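Local coordinates for protein FACT complex subunit SPT16 (Ashbya gossypii, PDB 6A8M) that probably acts, within the FACT complex, as a histone chaperone that destabilises and restores nucleosomes during transcription elongation, and takes part in replication and repair, at residues G191-M196 against S300-T305; L254-S259 against C291-K296; G366-L371 against N391-N396. One frame throughout, in Å; residues are numbered along the deposited sequence. Where two conformers were deposited one is given.

Contact 1 (G191-M196 against S300-T305); sequences GSDKFM and SNISRT
Arg304, whose CG touches CG of Met196, presents one guanidinium face to Ile302: the terminal methyl CD1 sits 3.5 Å above the plane of Arg304, over its centre. In that plane, NH1 of Arg304 bonds the carbonyl O of Ser303 at 2.9 Å, while NH2 is taken by Asp419 and by the carbonyl of Tyr434. The group is thus held flat over the isoleucine. On the helix side, the carboxylate of Asp193 reaches the same methyl, OD1 lying 3.5 Å from Ile302 CD1 with the two side chains crossing at about a right angle; its oxygens are otherwise engaged by the backbone N atoms of Asn433 and Tyr434.

Met196 starts with CG anti to the backbone N (chi1 -175°), which sets CG against Arg304 CG at 3.9 Å. Bends at the next two torsions then fold the methyl back, and CE ends 3.6 Å from Ile302 O. The same CE also packs on Ile302 CG2, and CG2 rests against CB and O of Ser192 as well.

Farther back along the helix, the hydroxyls of Ser192 and Ser300 share a hydrogen bond, OG to OG, at 2.8 Å. Ser188, a turn earlier, bonds Ser300 OG as well, giving this buried hydroxyl two serine partners. The axes of helix 191-196 and strand 302-305 pass 9.2 Å apart, 30° from parallel; helix 179-208 covers this side of the sheet, as in the pita-bread fold of the M24 peptidase family.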
loop_
_atom_site.group_PDB
_atom_site.type_symbol
_atom_site.label_atom_id
_atom_site.label_comp_id
_atom_site.label_asym_id
_atom_site.label_seq_id
_atom_site.Cartn_x
_atom_site.Cartn_y
_atom_site.Cartn_z
ATOM N N GLY A 191 1.744 13.019 7.108
ATOM C CA GLY A 191 0.784 12.538 8.092
ATOM C C GLY A 191 1.364 11.463 8.993
ATOM O O GLY A 191 1.213 11.513 10.214
ATOM N N SER A 192 2.056 10.478 8.407
ATOM C CA SER A 192 2.685 9.447 9.234
ATOM C C SER A 192 3.657 10.063 10.234
ATOM O O SER A 192 3.706 9.643 11.396
ATOM C CB SER A 192 3.397 8.425 8.354
ATOM O OG SER A 192 2.448 7.629 7.671
ATOM N N ASP A 193 4.471 11.023 9.783
ATOM C CA ASP A 193 5.356 11.769 10.675
ATOM C C ASP A 193 4.598 12.353 11.864
ATOM O O ASP A 193 5.057 12.263 13.006
ATOM C CB ASP A 193 6.029 12.925 9.926
ATOM C CG ASP A 193 7.203 12.504 9.058
ATOM O OD1 ASP A 193 7.691 11.359 9.169
ATOM O OD2 ASP A 193 7.634 13.372 8.267
ATOM N N LYS A 194 3.453 13.000 11.607
ATOM C CA LYS A 194 2.730 13.674 12.686
ATOM C C LYS A 194 2.248 12.680 13.728
ATOM O O LYS A 194 2.283 12.965 14.928
ATOM C CB LYS A 194 1.528 14.436 12.143
ATOM C CG LYS A 194 1.881 15.598 11.257
ATOM C CD LYS A 194 2.723 16.586 12.014
ATOM C CE LYS A 194 2.593 17.939 11.404
ATOM N NZ LYS A 194 3.285 18.937 12.265
ATOM N N PHE A 195 1.739 11.540 13.277
ATOM C CA PHE A 195 1.246 10.530 14.203
ATOM C C PHE A 195 2.380 9.808 14.919
ATOM O O PHE A 195 2.223 9.442 16.093
ATOM C CB PHE A 195 0.308 9.572 13.461
ATOM C CG PHE A 195 -1.036 10.188 13.209
ATOM C CD1 PHE A 195 -1.960 10.262 14.240
ATOM C CD2 PHE A 195 -1.338 10.773 11.998
ATOM C CE1 PHE A 195 -3.191 10.892 14.055
ATOM C CE2 PHE A 195 -2.559 11.397 11.804
ATOM C CZ PHE A 195 -3.485 11.453 12.829
ATOM N N MET A 196 3.531 9.605 14.263
ATOM C CA MET A 196 4.673 9.074 15.010
ATOM C C MET A 196 5.099 10.044 16.111
ATOM O O MET A 196 5.440 9.621 17.230
ATOM C CB MET A 196 5.845 8.760 14.066
ATOM C CG MET A 196 7.042 8.088 14.768
ATOM S SD MET A 196 6.626 6.566 15.667
ATOM C CE MET A 196 6.416 5.424 14.309
ATOM N N SER A 300 1.712 5.324 3.180
ATOM C CA SER A 300 3.065 5.579 3.666
ATOM C C SER A 300 3.265 4.769 4.945
ATOM O O SER A 300 2.321 4.194 5.510
ATOM C CB SER A 300 3.324 7.073 3.921
ATOM O OG SER A 300 2.412 7.577 4.889
ATOM N N ASN A 301 4.515 4.709 5.394
ATOM C CA ASN A 301 4.874 3.879 6.539
ATOM C C ASN A 301 6.060 4.521 7.233
ATOM O O ASN A 301 6.940 5.072 6.567
ATOM C CB ASN A 301 5.243 2.443 6.119
ATOM C CG ASN A 301 5.379 1.531 7.304
ATOM O OD1 ASN A 301 4.469 1.477 8.123
ATOM N ND2 ASN A 301 6.534 0.850 7.437
ATOM N N ILE A 302 6.076 4.450 8.567
ATOM C CA ILE A 302 7.229 4.883 9.358
ATOM C C ILE A 302 7.323 3.963 10.564
ATOM O O ILE A 302 6.306 3.633 11.176
ATOM C CB ILE A 302 7.130 6.359 9.799
ATOM C CG1 ILE A 302 8.444 6.804 10.481
ATOM C CG2 ILE A 302 5.877 6.632 10.681
ATOM C CD1 ILE A 302 8.518 8.328 10.765
ATOM N N SER A 303 8.539 3.522 10.884
ATOM C CA SER A 303 8.778 2.728 12.086
ATOM C C SER A 303 9.972 3.320 12.806
ATOM O O SER A 303 10.971 3.676 12.177
ATOM C CB SER A 303 9.051 1.243 11.800
ATOM O OG SER A 303 7.902 0.592 11.290
ATOM N N ARG A 304 9.874 3.398 14.121
ATOM C CA ARG A 304 10.969 3.921 14.929
ATOM C C ARG A 304 11.199 2.970 16.087
ATOM O O ARG A 304 10.291 2.233 16.510
ATOM C CB ARG A 304 10.663 5.333 15.470
ATOM C CG ARG A 304 10.527 6.374 14.364
ATOM C CD ARG A 304 11.881 6.601 13.724
ATOM N NE ARG A 304 11.933 7.676 12.727
ATOM C CZ ARG A 304 11.902 7.447 11.415
ATOM N NH1 ARG A 304 11.756 6.190 10.961
ATOM N NH2 ARG A 304 12.021 8.458 10.554
ATOM N N THR A 305 12.415 3.004 16.613
ATOM C CA THR A 305 12.742 2.341 17.868
ATOM C C THR A 305 13.019 3.427 18.901
ATOM O O THR A 305 13.756 4.384 18.623
ATOM C CB THR A 305 13.973 1.437 17.711
ATOM O OG1 THR A 305 13.730 0.454 16.705
ATOM C CG2 THR A 305 14.287 0.722 19.022
#

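Contact 2 (L254-S259 against C291-K296)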
loop_
_atom_site.group_PDB
_atom_site.type_symbol
_atom_site.label_atom_id
_atom_site.label_comp_id
_atom_site.label_asym_id
_atom_site.label_seq_id
_atom_site.Cartn_x
_atom_site.Cartn_y
_atom_site.Cartn_z
ATOM N N LEU A 254 -7.923 11.447 4.609
ATOM C CA LEU A 254 -6.844 10.921 5.442
ATOM C C LEU A 254 -7.381 9.762 6.279
ATOM O O LEU A 254 -8.458 9.875 6.878
ATOM C CB LEU A 254 -6.277 12.019 6.346
ATOM C CG LEU A 254 -4.933 11.679 6.976
ATOM C CD1 LEU A 254 -3.816 12.000 6.004
ATOM C CD2 LEU A 254 -4.754 12.431 8.297
ATOM N N ASP A 255 -6.639 8.652 6.311
ATOM C CA ASP A 255 -7.038 7.485 7.096
ATOM C C ASP A 255 -5.777 6.725 7.520
ATOM O O ASP A 255 -4.665 7.041 7.101
ATOM C CB ASP A 255 -8.004 6.600 6.279
ATOM C CG ASP A 255 -8.822 5.632 7.141
ATOM O OD1 ASP A 255 -8.703 5.646 8.381
ATOM O OD2 ASP A 255 -9.605 4.860 6.542
ATOM N N TRP A 256 -5.949 5.709 8.351
ATOM C CA TRP A 256 -4.847 4.801 8.648
ATOM C C TRP A 256 -4.657 3.795 7.518
ATOM O O TRP A 256 -5.627 3.308 6.934
ATOM C CB TRP A 256 -5.111 4.032 9.945
ATOM C CG TRP A 256 -5.009 4.860 11.174
ATOM C CD1 TRP A 256 -6.034 5.256 11.991
ATOM C CD2 TRP A 256 -3.811 5.410 11.737
ATOM N NE1 TRP A 256 -5.543 6.001 13.031
ATOM C CE2 TRP A 256 -4.187 6.126 12.894
ATOM C CE3 TRP A 256 -2.462 5.373 11.376
ATOM C CZ2 TRP A 256 -3.264 6.794 13.694
ATOM C CZ3 TRP A 256 -1.548 6.045 12.166
ATOM C CH2 TRP A 256 -1.948 6.734 13.320
ATOM N N ALA A 257 -3.390 3.449 7.237
ATOM C CA ALA A 257 -3.122 2.317 6.353
ATOM C C ALA A 257 -3.265 0.981 7.070
ATOM O O ALA A 257 -3.523 -0.051 6.426
ATOM C CB ALA A 257 -1.720 2.424 5.752
ATOM N N TYR A 258 -3.076 0.988 8.383
ATOM C CA TYR A 258 -3.191 -0.175 9.255
ATOM C C TYR A 258 -3.251 0.375 10.676
ATOM O O TYR A 258 -2.939 1.544 10.921
ATOM C CB TYR A 258 -2.012 -1.164 9.071
ATOM C CG TYR A 258 -0.660 -0.577 9.381
ATOM C CD1 TYR A 258 0.073 0.108 8.408
ATOM C CD2 TYR A 258 -0.109 -0.690 10.655
ATOM C CE1 TYR A 258 1.311 0.658 8.711
ATOM C CE2 TYR A 258 1.123 -0.157 10.960
ATOM C CZ TYR A 258 1.830 0.521 9.982
ATOM O OH TYR A 258 3.047 1.071 10.302
ATOM N N SER A 259 -3.654 -0.473 11.611
ATOM C CA SER A 259 -3.687 -0.060 13.007
ATOM C C SER A 259 -2.262 0.107 13.528
ATOM O O SER A 259 -1.430 -0.781 13.325
ATOM C CB SER A 259 -4.438 -1.088 13.860
ATOM O OG SER A 259 -5.843 -1.017 13.650
ATOM N N CYS A 291 3.637 3.272 12.375
ATOM C CA CYS A 291 2.326 3.700 11.952
ATOM C C CYS A 291 2.404 4.083 10.489
ATOM O O CYS A 291 3.477 4.371 9.952
ATOM C CB CYS A 291 1.778 4.832 12.824
ATOM S SG CYS A 291 2.656 6.350 12.708
ATOM N N GLY A 292 1.257 4.014 9.843
ATOM C CA GLY A 292 1.196 4.247 8.414
ATOM C C GLY A 292 -0.129 4.862 8.053
ATOM O O GLY A 292 -1.166 4.395 8.517
ATOM N N ILE A 293 -0.099 5.871 7.193
ATOM C CA ILE A 293 -1.249 6.704 6.872
ATOM C C ILE A 293 -1.578 6.498 5.400
ATOM O O ILE A 293 -0.720 6.102 4.609
ATOM C CB ILE A 293 -0.922 8.179 7.181
ATOM C CG1 ILE A 293 -0.943 8.404 8.700
ATOM C CG2 ILE A 293 -1.832 9.171 6.451
ATOM C CD1 ILE A 293 -2.345 8.459 9.275
ATOM N N ARG A 294 -2.841 6.731 5.040
ATOM C CA ARG A 294 -3.239 6.845 3.646
ATOM C C ARG A 294 -3.765 8.253 3.411
ATOM O O ARG A 294 -4.523 8.789 4.227
ATOM C CB ARG A 294 -4.338 5.825 3.242
ATOM C CG ARG A 294 -3.985 4.349 3.438
ATOM C CD ARG A 294 -5.002 3.438 2.698
ATOM N NE ARG A 294 -6.385 3.803 3.002
ATOM C CZ ARG A 294 -7.199 3.134 3.820
ATOM N NH1 ARG A 294 -6.793 2.027 4.431
ATOM N NH2 ARG A 294 -8.439 3.572 4.016
ATOM N N TYR A 295 -3.346 8.865 2.312
ATOM C CA TYR A 295 -3.981 10.095 1.856
ATOM C C TYR A 295 -4.442 9.902 0.428
ATOM O O TYR A 295 -3.626 9.605 -0.456
ATOM C CB TYR A 295 -3.055 11.301 1.936
ATOM C CG TYR A 295 -3.800 12.525 1.543
ATOM C CD1 TYR A 295 -4.832 13.013 2.340
ATOM C CD2 TYR A 295 -3.511 13.191 0.372
ATOM C CE1 TYR A 295 -5.541 14.147 1.964
ATOM C CE2 TYR A 295 -4.205 14.328 -0.004
ATOM C CZ TYR A 295 -5.228 14.793 0.792
ATOM O OH TYR A 295 -5.926 15.930 0.428
ATOM N N LYS A 296 -5.734 10.117 0.197
ATOM C CA LYS A 296 -6.369 9.801 -1.089
ATOM C C LYS A 296 -5.913 8.435 -1.592
ATOM O O LYS A 296 -5.599 8.254 -2.775
ATOM C CB LYS A 296 -6.100 10.889 -2.115
ATOM C CG LYS A 296 -6.813 12.182 -1.752
ATOM C CD LYS A 296 -6.663 13.252 -2.843
ATOM C CE LYS A 296 -7.669 13.062 -3.969
ATOM N NZ LYS A 296 -7.876 14.350 -4.726
HETATM O O HOH W 1 -0.555 2.585 11.539
#
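The carbonyl O of Gly292 is approached by two groups from the facing segment. Ala257 N donates to Gly292 O at 2.7 Å, standing well above the carbonyl plane, and Trp256 brings the edge of its indole, CE3 lying 3.3 Å from Gly292 O with the oxygen in the ring plane. One indole face carries Ile293 CD1, a CH-pi contact 4.1 Å from the centroid of the Trp256 six-membered ring and offset toward the rim. Phe195 of helix 179-208 meets the indole edge to face, and NE1 bonds the carbonyl of Glu223.

Farther along, Asp255 and Arg294 form the hydrogen-bonded pair of a short antiparallel ladder, in which strand 254-256 lines up beside strand 285-295 of the peptidase-like domain. Arg294 N reaches Asp255 O at 2.8 Å in an almost straight bond (175°), and Asp255 N answers to Arg294 O. On the same face their side chains run side by side, and a bend at chi3 (-49°) brings NE of Arg294 round. The salt bridge that follows joins Asp255 OD2 to Arg294 NH2 at 3.1 Å, with carboxylate and guanidinium planes 79° apart. Trp256 O lies over one guanidinium face near its rim, too poorly angled for a hydrogen bond.

On the opposite face, Leu254 CD1 presses on Ile293 CG2 at 3.5 Å, tighter than usual, and also rests against Tyr295 CD1. At the other end, the Tyr258 ring passes obliquely by Gly292, where no side chain stands in its way, CE1 being 3.6 Å from Gly292 CA. A water over one face of that ring donates to Tyr258 O and accepts from Gly292 N, while Tyr258 OH is hydrogen-bonded to OD1 of Asn301.

Contact 3 (G366-L371 against N391-N396)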
loop_
_atom_site.group_PDB
_atom_site.type_symbol
_atom_site.label_atom_id
_atom_site.label_comp_id
_atom_site.label_asym_id
_atom_site.label_seq_id
_atom_site.Cartn_x
_atom_site.Cartn_y
_atom_site.Cartn_z
ATOM N N GLY A 366 11.476 -4.671 3.104
ATOM C CA GLY A 366 10.321 -3.852 2.812
ATOM C C GLY A 366 9.688 -4.212 1.492
ATOM O O GLY A 366 9.835 -5.343 1.002
ATOM N N SER A 367 8.968 -3.272 0.897
ATOM C CA SER A 367 8.308 -3.573 -0.364
ATOM C C SER A 367 8.016 -2.289 -1.117
ATOM O O SER A 367 8.084 -1.189 -0.570
ATOM C CB SER A 367 7.000 -4.327 -0.136
ATOM O OG SER A 367 5.991 -3.439 0.303
ATOM N N LEU A 368 7.684 -2.454 -2.400
ATOM C CA LEU A 368 6.955 -1.409 -3.105
ATOM C C LEU A 368 5.673 -1.079 -2.345
ATOM O O LEU A 368 5.030 -1.964 -1.770
ATOM C CB LEU A 368 6.648 -1.882 -4.529
ATOM C CG LEU A 368 6.427 -0.901 -5.672
ATOM C CD1 LEU A 368 7.642 -0.031 -5.946
ATOM C CD2 LEU A 368 6.071 -1.735 -6.924
ATOM N N MET A 369 5.296 0.202 -2.358
ATOM C CA MET A 369 4.125 0.690 -1.637
ATOM C C MET A 369 3.430 1.740 -2.498
ATOM O O MET A 369 4.069 2.409 -3.311
ATOM C CB MET A 369 4.541 1.277 -0.266
ATOM C CG MET A 369 3.408 1.802 0.625
ATOM S SD MET A 369 4.046 2.185 2.263
ATOM C CE MET A 369 5.317 3.368 1.813
ATOM N N GLY A 370 2.116 1.867 -2.324
ATOM C CA GLY A 370 1.361 2.874 -3.065
ATOM C C GLY A 370 -0.101 2.800 -2.684
ATOM O O GLY A 370 -0.439 2.928 -1.501
ATOM N N LEU A 371 -0.977 2.562 -3.672
ATOM C CA LEU A 371 -2.372 2.259 -3.361
ATOM C C LEU A 371 -2.489 0.973 -2.560
ATOM O O LEU A 371 -3.406 0.832 -1.741
ATOM C CB LEU A 371 -3.183 2.158 -4.656
ATOM C CG LEU A 371 -3.320 3.462 -5.452
ATOM C CD1 LEU A 371 -3.890 3.228 -6.851
ATOM C CD2 LEU A 371 -4.236 4.433 -4.687
ATOM N N ASN A 391 12.608 4.593 -11.776
ATOM C CA ASN A 391 12.315 5.963 -11.361
ATOM C C ASN A 391 10.807 6.118 -11.189
ATOM O O ASN A 391 10.021 5.649 -12.021
ATOM C CB ASN A 391 12.856 6.955 -12.397
ATOM C CG ASN A 391 12.735 8.403 -11.948
ATOM O OD1 ASN A 391 12.580 8.690 -10.758
ATOM N ND2 ASN A 391 12.825 9.327 -12.906
ATOM N N GLY A 392 10.407 6.749 -10.084
ATOM C CA GLY A 392 9.003 6.924 -9.748
ATOM C C GLY A 392 8.432 5.874 -8.829
ATOM O O GLY A 392 7.282 6.027 -8.355
ATOM N N ASP A 393 9.172 4.803 -8.568
ATOM C CA ASP A 393 8.728 3.839 -7.572
ATOM C C ASP A 393 8.810 4.442 -6.178
ATOM O O ASP A 393 9.702 5.233 -5.876
ATOM C CB ASP A 393 9.589 2.577 -7.610
ATOM C CG ASP A 393 9.287 1.691 -8.810
ATOM O OD1 ASP A 393 8.324 1.980 -9.550
ATOM O OD2 ASP A 393 10.058 0.726 -9.016
ATOM N N CYS A 394 7.878 4.034 -5.320
ATOM C CA CYS A 394 7.881 4.424 -3.921
ATOM C C CYS A 394 8.009 3.168 -3.078
ATOM O O CYS A 394 7.268 2.204 -3.294
ATOM C CB CYS A 394 6.592 5.163 -3.560
ATOM S SG CYS A 394 6.555 5.788 -1.865
ATOM N N PHE A 395 8.927 3.184 -2.110
ATOM C CA PHE A 395 9.157 2.012 -1.271
ATOM C C PHE A 395 8.877 2.299 0.195
ATOM O O PHE A 395 9.075 3.412 0.702
ATOM C CB PHE A 395 10.610 1.496 -1.407
ATOM C CG PHE A 395 10.917 0.978 -2.765
ATOM C CD1 PHE A 395 10.703 -0.363 -3.069
ATOM C CD2 PHE A 395 11.347 1.845 -3.757
ATOM C CE1 PHE A 395 10.947 -0.835 -4.348
ATOM C CE2 PHE A 395 11.606 1.377 -5.032
ATOM C CZ PHE A 395 11.391 0.035 -5.321
ATOM N N ASN A 396 8.398 1.251 0.870
ATOM C CA ASN A 396 8.483 1.111 2.319
ATOM C C ASN A 396 9.792 0.381 2.601
ATOM O O ASN A 396 9.896 -0.818 2.354
ATOM C CB ASN A 396 7.269 0.332 2.812
ATOM C CG ASN A 396 7.349 -0.035 4.273
ATOM O OD1 ASN A 396 8.096 0.571 5.030
ATOM N ND2 ASN A 396 6.544 -1.019 4.675
HETATM O O HOH W 2 4.773 -2.258 2.559
HETATM O O HOH W 3 5.451 2.667 -6.010
#
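Ser367 and Asn396 make the hydrogen-bonded pair of an antiparallel ladder between strands 364-368 and 394-405, neighbours in a five-stranded sheet. Asn396 N gives to Ser367 O at 2.9 Å, and Ser367 N gives to Asn396 O. Two residues on, Met369 N bonds Cys394 O at 3.0 Å. Gly366 adds a CA-H...O contact, its CA only 3.1 Å from Asn396 O.

The side chains of Ser367 and Asn396 share a face. Ser367 OG donates to Leu368 O at 2.7 Å and accepts from a water, which in turn takes a hydrogen from Asn396 ND2. OD1 of that amide receives Asn301 ND2, so both ends of the asparagine are satisfied and its rotation is fixed. Met369 runs out with CG anti to the backbone N, then turns at chi3 (57°), laying CE 3.7 Å from Asn396 CB.

Leu368 and Phe395 form the non-hydrogen-bonded pair. Leu368 CD1 sits over one face of the Phe395 ring, 4.0 Å from the centroid and toward the rim, and it touches Asp393 CB at 3.7 Å too. Phe378 meets the phenyl edge to face. With Met369 and Cys394 also packing on strand 412-424, this is a buried strand pair within the antiparallel sheet of the pita-bread fold of the M24 family.

All three contacts lie in the M24 peptidase-like part of this N-terminal fragment of SPT16. Along the chain, both segments of contact 2 fall between the two of contact 1, and contact 3 follows later. Contacts 1 and 2 have centres about 10 Å apart and share one sheet, since strands 285-295 and 298-308 are consecutive neighbours in it; helix 179-208 packs against this sheet. Contact 3 belongs to the other sheet, its centre about 16 Å from that of contact 1 and about 15 Å from that of contact 2. The Asn301 amide of contact 1 also meets contacts 2 and 3, one of several links between the two sheets, alongside the backbone pairing of Ser303 with Ala418.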